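Side-chain contacts in CRISPR-associated endonuclease Cas9 (Campylobacter jejuni subsp. jejuni serotype O:2, PDB 5X2H), which cuts invading DNA at sites matched by its guide RNA, as an RNA-guided endonuclease of bacterial CRISPR immunity: residues F24-D28 / E29-C33; S103-P107 / Y108-F112; Q166-G169 / E170-K174; D451-N455 / P456-R460. All coordinates share one frame; numbering follows the deposited sequence.

Interaction 1: F24-D28 / E29-C33; sequences FSEND and ELKDC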
# COMPACT_ATOMS: atom_id res chain seq x y z
N PHE A 24 15.84 30.04 -7.40
CA PHE A 24 15.30 31.29 -6.89
C PHE A 24 15.87 32.45 -7.69
O PHE A 24 17.09 32.65 -7.71
CB PHE A 24 15.60 31.46 -5.39
CG PHE A 24 15.25 32.81 -4.84
CD1 PHE A 24 14.04 33.41 -5.16
CD2 PHE A 24 16.12 33.48 -4.00
CE1 PHE A 24 13.71 34.66 -4.64
CE2 PHE A 24 15.80 34.72 -3.48
CZ PHE A 24 14.59 35.31 -3.80
N SER A 25 14.99 33.20 -8.35
CA SER A 25 15.38 34.33 -9.18
C SER A 25 14.76 35.61 -8.64
O SER A 25 13.71 35.58 -7.99
CB SER A 25 14.97 34.12 -10.64
OG SER A 25 15.42 35.19 -11.45
N GLU A 26 15.42 36.73 -8.91
CA GLU A 26 14.92 38.04 -8.52
C GLU A 26 15.58 39.08 -9.42
O GLU A 26 16.80 39.06 -9.58
CB GLU A 26 15.21 38.34 -7.05
CG GLU A 26 14.77 39.73 -6.61
CD GLU A 26 15.06 40.01 -5.15
OE1 GLU A 26 16.05 39.48 -4.62
OE2 GLU A 26 14.28 40.76 -4.53
N ASN A 27 14.76 39.96 -10.00
CA ASN A 27 15.25 40.97 -10.95
C ASN A 27 15.98 40.32 -12.12
O ASN A 27 17.02 40.80 -12.57
CB ASN A 27 16.14 42.00 -10.25
CG ASN A 27 15.37 42.92 -9.33
OD1 ASN A 27 14.43 43.60 -9.75
ND2 ASN A 27 15.74 42.93 -8.06
N ASP A 28 15.44 39.19 -12.59
CA ASP A 28 16.02 38.39 -13.67
C ASP A 28 17.40 37.85 -13.31
O ASP A 28 18.16 37.45 -14.20
CB ASP A 28 16.08 39.19 -14.98
CG ASP A 28 15.67 38.38 -16.18
OD1 ASP A 28 15.25 37.21 -16.00
OD2 ASP A 28 15.77 38.90 -17.32
N GLU A 29 17.74 37.81 -12.02
CA GLU A 29 19.05 37.39 -11.55
C GLU A 29 18.91 36.11 -10.73
O GLU A 29 18.15 36.07 -9.76
CB GLU A 29 19.71 38.48 -10.70
CG GLU A 29 20.99 39.05 -11.28
CD GLU A 29 22.15 38.94 -10.31
OE1 GLU A 29 23.00 38.05 -10.50
OE2 GLU A 29 22.20 39.75 -9.36
N LEU A 30 19.66 35.08 -11.11
CA LEU A 30 19.65 33.83 -10.37
C LEU A 30 20.38 34.00 -9.05
O LEU A 30 21.55 34.41 -9.02
CB LEU A 30 20.28 32.72 -11.20
CG LEU A 30 20.17 31.31 -10.61
CD1 LEU A 30 18.71 30.95 -10.38
CD2 LEU A 30 20.84 30.29 -11.52
N LYS A 31 19.70 33.68 -7.95
CA LYS A 31 20.21 33.92 -6.60
C LYS A 31 20.62 32.66 -5.86
O LYS A 31 21.60 32.68 -5.12
CB LYS A 31 19.16 34.67 -5.77
CG LYS A 31 18.62 35.93 -6.44
CD LYS A 31 19.59 37.10 -6.32
CE LYS A 31 19.62 37.65 -4.90
NZ LYS A 31 20.37 38.94 -4.82
N ASP A 32 19.90 31.55 -6.04
CA ASP A 32 20.17 30.34 -5.28
C ASP A 32 19.74 29.13 -6.08
O ASP A 32 18.84 29.20 -6.92
CB ASP A 32 19.46 30.38 -3.92
CG ASP A 32 20.16 29.54 -2.87
OD1 ASP A 32 21.07 28.77 -3.24
OD2 ASP A 32 19.80 29.65 -1.68
N CYS A 33 20.39 28.00 -5.81
CA CYS A 33 20.13 26.75 -6.51
C CYS A 33 20.29 25.58 -5.54
O CYS A 33 20.97 25.68 -4.52
CB CYS A 33 21.08 26.56 -7.70
SG CYS A 33 20.41 27.08 -9.29
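Phe24 O receives two backbone N-H groups from the returning strand: a short bond from Lys31 N (2.8 Å) and a weak one from Asp32 N (3.4 Å). In the other direction Phe24 N gives its hydrogen to Asp32 O. Lys31 and Asp32 therefore share one partner, and the register slips by a residue in a classic beta bulge. Nearer the turn, Glu26 and Glu29 form a reciprocal pair: Glu26 N donates to Glu29 O and Glu29 N to Glu26 O, each at 2.9 Å. The chain turns between them through Asn27 and Asp28.

Lys31, one of the two bulge residues, carries its side chain alongside the Phe24 ring in the same direction, with Lys31 CB approaching ring atom CD2 of Phe24 obliquely at 3.7 Å. Bends at chi2 and chi3 (-78° and -73°) then fold the lysine back toward Glu26, whose OE1 lies 4.4 Å from Lys31 NZ, opposite charges near each other but not in contact; the other oxygen of Glu26 is paired with Arg9. Leu30 CD1 rests against Phe24 O, while Asp32 OD2 is bonded to Tyr476, whose ring also meets that of Phe24. The whole is a beta hairpin closed by a type I' turn, with a bulge beside it, at the edge of the five-stranded mixed sheet of the RuvC-like, RNase H-type fold.

Interaction 2: S103-P107 / Y108-F112; sequences SLISP and YELRF. With nucleotides of chain B.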
# COMPACT_ATOMS: atom_id res chain seq x y z
N SER A 103 2.19 -44.71 14.07
CA SER A 103 1.82 -45.03 12.70
C SER A 103 0.43 -44.47 12.41
O SER A 103 -0.53 -44.78 13.12
CB SER A 103 1.85 -46.54 12.48
OG SER A 103 1.47 -46.87 11.16
N LEU A 104 0.34 -43.66 11.36
CA LEU A 104 -0.83 -42.82 11.13
C LEU A 104 -1.45 -43.15 9.78
O LEU A 104 -0.80 -43.01 8.74
CB LEU A 104 -0.43 -41.34 11.19
CG LEU A 104 -1.49 -40.35 11.67
CD1 LEU A 104 -2.00 -40.74 13.05
CD2 LEU A 104 -0.92 -38.95 11.69
N ILE A 105 -2.71 -43.58 9.81
CA ILE A 105 -3.51 -43.64 8.59
C ILE A 105 -3.76 -42.22 8.09
O ILE A 105 -4.06 -41.32 8.88
CB ILE A 105 -4.83 -44.38 8.84
CG1 ILE A 105 -4.57 -45.77 9.44
CG2 ILE A 105 -5.64 -44.49 7.56
CD1 ILE A 105 -3.82 -46.70 8.52
N SER A 106 -3.64 -42.02 6.78
CA SER A 106 -3.80 -40.70 6.21
C SER A 106 -5.26 -40.25 6.29
O SER A 106 -6.17 -41.08 6.30
CB SER A 106 -3.34 -40.68 4.76
OG SER A 106 -4.26 -41.39 3.94
N PRO A 107 -5.51 -38.94 6.35
CA PRO A 107 -6.90 -38.46 6.31
C PRO A 107 -7.60 -38.78 5.00
O PRO A 107 -8.83 -38.87 4.97
CB PRO A 107 -6.77 -36.95 6.53
CG PRO A 107 -5.39 -36.74 7.08
CD PRO A 107 -4.55 -37.83 6.49
N TYR A 108 -6.84 -38.94 3.91
CA TYR A 108 -7.46 -39.29 2.63
C TYR A 108 -8.04 -40.69 2.67
O TYR A 108 -9.10 -40.94 2.09
CB TYR A 108 -6.44 -39.15 1.50
CG TYR A 108 -5.88 -37.76 1.38
CD1 TYR A 108 -6.61 -36.74 0.77
CD2 TYR A 108 -4.62 -37.45 1.89
CE1 TYR A 108 -6.10 -35.46 0.66
CE2 TYR A 108 -4.11 -36.17 1.78
CZ TYR A 108 -4.85 -35.18 1.17
OH TYR A 108 -4.33 -33.91 1.07
N GLU A 109 -7.38 -41.62 3.36
CA GLU A 109 -7.95 -42.95 3.52
C GLU A 109 -9.09 -42.94 4.53
O GLU A 109 -10.10 -43.63 4.34
CB GLU A 109 -6.87 -43.95 3.95
CG GLU A 109 -7.41 -45.35 4.18
CD GLU A 109 -6.32 -46.41 4.24
OE1 GLU A 109 -5.14 -46.04 4.40
OE2 GLU A 109 -6.66 -47.61 4.13
N LEU A 110 -8.94 -42.16 5.61
CA LEU A 110 -10.02 -42.05 6.58
C LEU A 110 -11.28 -41.46 5.95
O LEU A 110 -12.40 -41.88 6.27
CB LEU A 110 -9.57 -41.20 7.77
CG LEU A 110 -8.50 -41.79 8.69
CD1 LEU A 110 -8.27 -40.86 9.87
CD2 LEU A 110 -8.89 -43.18 9.16
N ARG A 111 -11.11 -40.49 5.05
CA ARG A 111 -12.25 -39.87 4.40
C ARG A 111 -12.90 -40.80 3.38
O ARG A 111 -14.08 -40.61 3.05
CB ARG A 111 -11.84 -38.56 3.73
CG ARG A 111 -11.65 -37.41 4.72
CD ARG A 111 -10.76 -36.32 4.16
NE ARG A 111 -11.33 -35.67 2.99
CZ ARG A 111 -10.73 -34.70 2.30
NH1 ARG A 111 -9.53 -34.28 2.67
NH2 ARG A 111 -11.32 -34.17 1.24
N PHE A 112 -12.17 -41.80 2.87
CA PHE A 112 -12.80 -42.80 2.02
C PHE A 112 -13.56 -43.83 2.84
O PHE A 112 -14.67 -44.24 2.46
CB PHE A 112 -11.76 -43.49 1.13
CG PHE A 112 -12.31 -44.65 0.36
CD1 PHE A 112 -13.25 -44.45 -0.65
CD2 PHE A 112 -11.91 -45.95 0.64
CE1 PHE A 112 -13.77 -45.53 -1.36
CE2 PHE A 112 -12.42 -47.02 -0.07
CZ PHE A 112 -13.35 -46.81 -1.07
P A B 44 -1.60 -33.81 3.55
OP1 A B 44 -2.96 -33.36 3.18
OP2 A B 44 -0.43 -32.98 3.18
O5' A B 44 -1.56 -34.02 5.13
C5' A B 44 -2.46 -34.91 5.77
C4' A B 44 -2.05 -35.18 7.19
O4' A B 44 -0.73 -35.79 7.23
C3' A B 44 -1.92 -33.96 8.08
O3' A B 44 -3.17 -33.54 8.59
C2' A B 44 -0.95 -34.42 9.16
O2' A B 44 -1.63 -35.17 10.16
C1' A B 44 -0.03 -35.36 8.38
N9 A B 44 1.23 -34.71 7.96
C8 A B 44 1.56 -34.23 6.72
N7 A B 44 2.77 -33.72 6.65
C5 A B 44 3.27 -33.90 7.93
C6 A B 44 4.52 -33.58 8.51
N6 A B 44 5.52 -32.99 7.86
N1 A B 44 4.70 -33.88 9.82
C2 A B 44 3.70 -34.48 10.48
N3 A B 44 2.49 -34.83 10.04
C4 A B 44 2.34 -34.51 8.74
P G B 27 8.18 -42.09 13.22
OP1 G B 27 8.24 -43.27 14.12
OP2 G B 27 9.41 -41.67 12.50
O5' G B 27 7.03 -42.34 12.15
C5' G B 27 5.71 -42.64 12.56
C4' G B 27 4.71 -42.42 11.45
O4' G B 27 4.76 -41.05 10.99
C3' G B 27 4.92 -43.24 10.18
O3' G B 27 4.43 -44.57 10.30
C2' G B 27 4.19 -42.41 9.13
O2' G B 27 2.79 -42.61 9.23
C1' G B 27 4.51 -40.99 9.60
N9 G B 27 5.69 -40.43 8.93
C8 G B 27 6.91 -40.14 9.49
N7 G B 27 7.76 -39.64 8.63
C5 G B 27 7.06 -39.59 7.43
C6 G B 27 7.45 -39.14 6.14
O6 G B 27 8.53 -38.67 5.77
N1 G B 27 6.42 -39.27 5.22
C2 G B 27 5.18 -39.77 5.50
N2 G B 27 4.32 -39.82 4.48
N3 G B 27 4.80 -40.19 6.69
C4 G B 27 5.78 -40.08 7.61
P U B 43 1.68 -34.92 -0.92
OP1 U B 43 0.47 -34.47 -1.65
OP2 U B 43 2.77 -33.96 -0.63
O5' U B 43 1.21 -35.53 0.47
C5' U B 43 0.24 -36.57 0.52
C4' U B 43 -0.00 -37.03 1.93
O4' U B 43 1.13 -37.81 2.40
C3' U B 43 -0.14 -35.93 2.97
O3' U B 43 -1.41 -35.30 2.96
C2' U B 43 0.17 -36.68 4.26
O2' U B 43 -0.93 -37.49 4.64
C1' U B 43 1.30 -37.60 3.79
N1 U B 43 2.63 -37.00 4.03
C2 U B 43 3.11 -37.04 5.33
O2 U B 43 2.50 -37.54 6.25
N3 U B 43 4.35 -36.47 5.50
C4 U B 43 5.13 -35.87 4.53
O4 U B 43 6.23 -35.40 4.84
C5 U B 43 4.56 -35.87 3.22
C6 U B 43 3.36 -36.42 3.02
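Tyr108 follows Pro107, its CB 4.0 Å from Ser106 OG, and carries its ring out to the guide RNA. With CG anti to its own carbonyl carbon (chi1 -59°), the phenol reaches the backbone between two nucleotides: Tyr108 OH donates to OP1 of A44 of chain B at 2.6 Å, and O3' of U43 of chain B lies in the ring plane at the edge, 3.1 Å from Tyr108 CE2. Pro107 packs beside it, its CD on C5' of A44 of chain B.

Glu109 follows, and its N-H is taken by Ser106 OG (3.2 Å, 157°). The serine hydroxyl is placed for this by a chi1 of 71°, between its backbone N and carbonyl carbon. The extended glutamate chain passes Ile105 at an oblique angle, with its OE1 3.6 Å from Ile105 CG2.

Leu110 meets the same methyl, its CD2 3.9 Å from Ile105 CG2, while its N-H bonds to Ser106 O. Arg111 N closes the next turn on Pro107 O at 2.8 Å; the aliphatic part of its chain also lies over Pro107 O, and its guanidinium continues to a salt bridge with Glu209. Ser106 is thus a serine N-cap, followed by proline in the first turn, at the start of a short helix that presents a tyrosine to the RNA phosphate backbone.

Interaction 3: Q166-G169 / E170-K174; sequences QSVG and EYLYK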
# COMPACT_ATOMS: atom_id res chain seq x y z
N GLN A 166 -18.10 -39.89 -5.22
CA GLN A 166 -19.01 -39.46 -4.17
C GLN A 166 -18.54 -38.16 -3.53
O GLN A 166 -19.33 -37.22 -3.34
CB GLN A 166 -19.15 -40.54 -3.10
CG GLN A 166 -19.77 -41.84 -3.58
CD GLN A 166 -20.41 -42.60 -2.45
OE1 GLN A 166 -21.45 -42.20 -1.93
NE2 GLN A 166 -19.79 -43.71 -2.05
N SER A 167 -17.26 -38.07 -3.20
CA SER A 167 -16.74 -36.97 -2.41
C SER A 167 -15.36 -36.57 -2.93
O SER A 167 -14.72 -37.31 -3.68
CB SER A 167 -16.66 -37.33 -0.93
OG SER A 167 -15.61 -38.25 -0.68
N VAL A 168 -14.92 -35.39 -2.50
CA VAL A 168 -13.56 -34.94 -2.80
C VAL A 168 -12.55 -35.90 -2.19
O VAL A 168 -11.52 -36.22 -2.80
CB VAL A 168 -13.36 -33.50 -2.30
CG1 VAL A 168 -11.89 -33.11 -2.38
CG2 VAL A 168 -14.23 -32.53 -3.09
N GLY A 169 -12.83 -36.38 -0.98
CA GLY A 169 -11.90 -37.29 -0.32
C GLY A 169 -11.64 -38.55 -1.12
O GLY A 169 -10.49 -38.95 -1.31
N GLU A 170 -12.71 -39.19 -1.60
CA GLU A 170 -12.55 -40.38 -2.43
C GLU A 170 -11.79 -40.06 -3.71
O GLU A 170 -10.95 -40.85 -4.16
CB GLU A 170 -13.91 -40.99 -2.75
CG GLU A 170 -13.84 -42.20 -3.67
CD GLU A 170 -15.20 -42.67 -4.13
OE1 GLU A 170 -16.19 -41.95 -3.92
OE2 GLU A 170 -15.29 -43.78 -4.72
N TYR A 171 -12.08 -38.91 -4.31
CA TYR A 171 -11.41 -38.51 -5.55
C TYR A 171 -9.91 -38.38 -5.34
O TYR A 171 -9.11 -38.95 -6.10
CB TYR A 171 -12.01 -37.21 -6.06
CG TYR A 171 -11.24 -36.51 -7.15
CD1 TYR A 171 -11.03 -37.12 -8.39
CD2 TYR A 171 -10.73 -35.23 -6.96
CE1 TYR A 171 -10.33 -36.47 -9.39
CE2 TYR A 171 -10.03 -34.58 -7.96
CZ TYR A 171 -9.83 -35.20 -9.17
OH TYR A 171 -9.14 -34.55 -10.16
N LEU A 172 -9.50 -37.65 -4.30
CA LEU A 172 -8.07 -37.48 -4.05
C LEU A 172 -7.43 -38.79 -3.60
O LEU A 172 -6.27 -39.07 -3.94
CB LEU A 172 -7.85 -36.39 -3.00
CG LEU A 172 -8.29 -34.98 -3.40
CD1 LEU A 172 -8.05 -33.99 -2.26
CD2 LEU A 172 -7.56 -34.53 -4.66
N TYR A 173 -8.16 -39.60 -2.83
CA TYR A 173 -7.58 -40.83 -2.30
C TYR A 173 -7.36 -41.86 -3.40
O TYR A 173 -6.39 -42.62 -3.36
CB TYR A 173 -8.48 -41.40 -1.20
CG TYR A 173 -8.07 -42.77 -0.73
CD1 TYR A 173 -6.92 -42.96 0.02
CD2 TYR A 173 -8.85 -43.88 -1.02
CE1 TYR A 173 -6.54 -44.21 0.46
CE2 TYR A 173 -8.49 -45.15 -0.58
CZ TYR A 173 -7.33 -45.30 0.15
OH TYR A 173 -6.96 -46.55 0.59
N LYS A 174 -8.25 -41.90 -4.39
CA LYS A 174 -8.18 -42.92 -5.43
C LYS A 174 -7.42 -42.47 -6.67
O LYS A 174 -6.86 -43.32 -7.37
CB LYS A 174 -9.59 -43.36 -5.83
CG LYS A 174 -10.29 -44.21 -4.80
CD LYS A 174 -11.64 -44.68 -5.31
CE LYS A 174 -12.22 -45.77 -4.43
NZ LYS A 174 -13.61 -46.11 -4.82
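Gln166 and Glu170 cross at a slant, the amide of one turned 75° from the carboxylate of the other. They meet through the glutamine's backbone and the base of its side chain: Glu170 OE1 accepts the N-H of Gln166 (N to OE1 3.1 Å), from above the carboxylate plane, and lies 3.4 Å from Gln166 CB. An extended glutamate chain, its CG anti to the backbone N (chi1 177°), carries the carboxylate back past the start of the helix. Its second oxygen faces Lys174, whose NZ forms a salt bridge to Glu170 OE2 at 2.9 Å on the anti lone pair.

Between these residues Ser167 OG takes the N-H of Glu170 in an almost straight bond (3.2 Å, 172°). Val168 and Leu172 instead run side by side, pointing the same way, with Val168 CG1 3.9 Å from Leu172 CD1; the backbone joins them too, through Leu172 N and Val168 O. The end of the Tyr171 side chain leads away from segment 166-169, and its hydroxyl bonds to Tyr176 and Asn158. Val168 also packs on Phe205 and Leu206 of helix 203-219.

Ser167 is the N-cap of helix 168-175 and satisfies the Glu170 amide, while the glutamate reaches back to the residue before the N-cap, at Gln166 N. A negative carboxylate at this end would be expected to interact favourably with the helix dipole, and the lysine bond probably holds that carboxylate in its orientation.

Interaction 4: D451-N455 / P456-R460; sequences DEVTN and PVVLR. With nucleotides of chain B; nucleotides of chain C.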
# COMPACT_ATOMS: atom_id res chain seq x y z
N ASP A 451 -8.01 13.75 0.76
CA ASP A 451 -8.70 12.50 0.48
C ASP A 451 -8.58 12.07 -0.97
O ASP A 451 -8.89 10.91 -1.28
CB ASP A 451 -10.18 12.64 0.85
CG ASP A 451 -10.39 13.07 2.29
OD1 ASP A 451 -9.44 12.93 3.10
OD2 ASP A 451 -11.49 13.56 2.62
N GLU A 452 -8.12 12.95 -1.86
CA GLU A 452 -7.94 12.58 -3.26
C GLU A 452 -6.73 11.68 -3.49
O GLU A 452 -6.67 11.00 -4.52
CB GLU A 452 -7.80 13.83 -4.13
CG GLU A 452 -8.91 14.85 -3.97
CD GLU A 452 -8.75 16.03 -4.91
OE1 GLU A 452 -7.90 15.93 -5.83
OE2 GLU A 452 -9.46 17.04 -4.74
N VAL A 453 -5.77 11.67 -2.57
CA VAL A 453 -4.48 11.03 -2.79
C VAL A 453 -4.28 9.95 -1.74
O VAL A 453 -4.17 10.25 -0.54
CB VAL A 453 -3.32 12.04 -2.75
CG1 VAL A 453 -2.02 11.36 -3.13
CG2 VAL A 453 -3.62 13.20 -3.68
N THR A 454 -4.23 8.69 -2.18
CA THR A 454 -3.86 7.57 -1.33
C THR A 454 -2.46 7.06 -1.59
O THR A 454 -1.91 6.36 -0.74
CB THR A 454 -4.84 6.40 -1.53
OG1 THR A 454 -4.60 5.79 -2.81
CG2 THR A 454 -6.27 6.88 -1.46
N ASN A 455 -1.87 7.39 -2.74
CA ASN A 455 -0.58 6.83 -3.13
C ASN A 455 0.53 7.41 -2.27
O ASN A 455 0.77 8.63 -2.33
CB ASN A 455 -0.33 7.11 -4.61
CG ASN A 455 0.74 6.22 -5.20
OD1 ASN A 455 1.67 5.80 -4.51
ND2 ASN A 455 0.62 5.92 -6.49
N PRO A 456 1.23 6.61 -1.47
CA PRO A 456 2.34 7.15 -0.67
C PRO A 456 3.44 7.75 -1.51
O PRO A 456 4.17 8.62 -1.02
CB PRO A 456 2.83 5.93 0.12
CG PRO A 456 1.68 4.97 0.10
CD PRO A 456 1.03 5.17 -1.23
N VAL A 457 3.59 7.32 -2.77
CA VAL A 457 4.58 7.93 -3.65
C VAL A 457 4.24 9.39 -3.91
O VAL A 457 5.12 10.26 -3.87
CB VAL A 457 4.69 7.12 -4.96
CG1 VAL A 457 5.75 7.73 -5.86
CG2 VAL A 457 5.01 5.67 -4.66
N VAL A 458 2.97 9.69 -4.16
CA VAL A 458 2.58 11.07 -4.42
C VAL A 458 2.66 11.89 -3.14
O VAL A 458 3.18 13.02 -3.14
CB VAL A 458 1.17 11.12 -5.03
CG1 VAL A 458 0.77 12.56 -5.32
CG2 VAL A 458 1.12 10.30 -6.31
N LEU A 459 2.17 11.34 -2.02
CA LEU A 459 2.27 12.04 -0.74
C LEU A 459 3.72 12.35 -0.39
O LEU A 459 4.01 13.40 0.19
CB LEU A 459 1.62 11.20 0.36
CG LEU A 459 0.13 10.89 0.19
CD1 LEU A 459 -0.34 9.91 1.26
CD2 LEU A 459 -0.69 12.17 0.24
N ARG A 460 4.64 11.45 -0.75
CA ARG A 460 6.06 11.68 -0.48
C ARG A 460 6.58 12.89 -1.25
O ARG A 460 7.25 13.76 -0.68
CB ARG A 460 6.87 10.44 -0.83
CG ARG A 460 8.36 10.62 -0.66
CD ARG A 460 8.78 10.39 0.77
NE ARG A 460 9.32 9.04 0.96
CZ ARG A 460 9.56 8.49 2.14
NH1 ARG A 460 10.05 7.26 2.21
NH2 ARG A 460 9.31 9.17 3.25
P G B 12 -0.38 0.05 -8.87
OP1 G B 12 1.05 -0.36 -8.75
OP2 G B 12 -1.44 -0.96 -9.08
O5' G B 12 -0.77 0.87 -7.56
C5' G B 12 -0.08 2.07 -7.22
C4' G B 12 -0.88 2.89 -6.24
O4' G B 12 -2.15 3.26 -6.83
C3' G B 12 -1.25 2.19 -4.95
O3' G B 12 -0.20 2.18 -4.00
C2' G B 12 -2.48 2.98 -4.49
O2' G B 12 -2.08 4.19 -3.87
C1' G B 12 -3.14 3.32 -5.82
N9 G B 12 -4.23 2.37 -6.16
C8 G B 12 -4.19 1.33 -7.05
N7 G B 12 -5.33 0.68 -7.12
C5 G B 12 -6.16 1.33 -6.22
C6 G B 12 -7.51 1.09 -5.86
O6 G B 12 -8.28 0.21 -6.28
N1 G B 12 -7.96 1.99 -4.91
C2 G B 12 -7.21 3.01 -4.37
N2 G B 12 -7.82 3.78 -3.46
N3 G B 12 -5.95 3.25 -4.70
C4 G B 12 -5.49 2.38 -5.62
P DC C 19 -11.78 11.50 -4.98
OP1 DC C 19 -12.15 12.84 -4.47
OP2 DC C 19 -12.73 10.72 -5.81
O5' DC C 19 -10.40 11.62 -5.77
C5' DC C 19 -10.34 11.28 -7.15
C4' DC C 19 -8.93 10.88 -7.53
O4' DC C 19 -8.70 9.50 -7.12
C3' DC C 19 -8.65 10.90 -9.02
O3' DC C 19 -8.18 12.18 -9.40
C2' DC C 19 -7.56 9.84 -9.16
C1' DC C 19 -8.03 8.80 -8.15
N1 DC C 19 -8.98 7.79 -8.74
C2 DC C 19 -8.50 6.83 -9.64
O2 DC C 19 -7.30 6.82 -9.93
N3 DC C 19 -9.37 5.93 -10.17
C4 DC C 19 -10.66 5.97 -9.82
N4 DC C 19 -11.48 5.07 -10.37
C5 DC C 19 -11.17 6.94 -8.91
C6 DC C 19 -10.30 7.82 -8.40
P C B 13 -0.11 1.03 -2.88
OP1 C B 13 1.12 1.27 -2.09
OP2 C B 13 -0.36 -0.29 -3.52
O5' C B 13 -1.34 1.34 -1.91
C5' C B 13 -1.32 2.49 -1.08
C4' C B 13 -2.67 2.74 -0.47
O4' C B 13 -3.67 2.89 -1.51
C3' C B 13 -3.23 1.62 0.40
O3' C B 13 -2.66 1.58 1.69
C2' C B 13 -4.72 1.91 0.38
O2' C B 13 -5.02 3.01 1.23
C1' C B 13 -4.91 2.36 -1.07
N1 C B 13 -5.30 1.23 -1.94
C2 C B 13 -6.65 0.87 -1.98
O2 C B 13 -7.47 1.51 -1.30
N3 C B 13 -7.04 -0.15 -2.76
C4 C B 13 -6.15 -0.83 -3.48
N4 C B 13 -6.60 -1.84 -4.23
C5 C B 13 -4.76 -0.49 -3.46
C6 C B 13 -4.38 0.53 -2.68
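Asn455 turns its side-chain amide over the first turn of helix 456-476, with the carbonyl oxygen toward the helix and the nitrogen toward the guide RNA. OD1 of Asn455 accepts the N-H of Val457 (N to OD1 3.0 Å), from 38° above the amide's carbonyl plane, and lies 3.3 Å from Val457 CB. ND2 of Asn455 sits 3.4 Å from C4' of G12 of chain B. This is an asparagine N-cap: CG stands anti to the backbone N (chi1 -162°), which swings OD1 forward over the Pro456 nitrogen to the N-H beyond it. The proline has no N-H of its own to offer, and its ring packs on the sugar of C13 of chain B.

The Asn455 carbonyl serves the same helix end. Its oxygen receives Leu459 N at 3.1 Å in a nearly straight bond and a weak one from Val458 N.

Behind the cap, Val453 meets two helix residues, mainly through CG1. Its side chain meets that of Val458 at about a right angle, while the Leu459 side chain passes it in the opposite direction; CG1 of Val453 is 3.7 Å from Val458 CB and equally far from Leu459 CD2. Val453 and Val458 also pack on helix 493-505, through Leu497 and through Tyr493 and Ile494 respectively.

Arg460, one turn along the helix, makes a salt bridge to an RNA phosphate. Thr454, between Val453 and Asn455, faces the nucleic acid. The threonine hydroxyl, Thr454 OG1, is hydrogen-bonded to the ribose O2' of G12 of chain B at 3.2 Å.

How the interactions relate
Interactions 2 and 3 form one neighbourhood, their centres 12 Å apart. The helices they start pack directly: Tyr108 O lies 3.4 Å from Tyr173 CB, and the rings of Phe112 and Tyr173 meet. Glu209 joins them as well, pairing with Arg111 and touching Ser167 and Val168. Interaction 1, in the RuvC-like sheet, has its centre 81 Å from that of interaction 2, and lies on the opposite side of the chain's centre from both. Interaction 4 is nearer to it, with centres 31 Å apart, and helix 456-476 carries Tyr476 to the hairpin. Interactions 2 and 4 both touch guide RNA, 53 Å apart between centres. All four lie away from the predicted magnesium site at Asp14, Glu485 and His558.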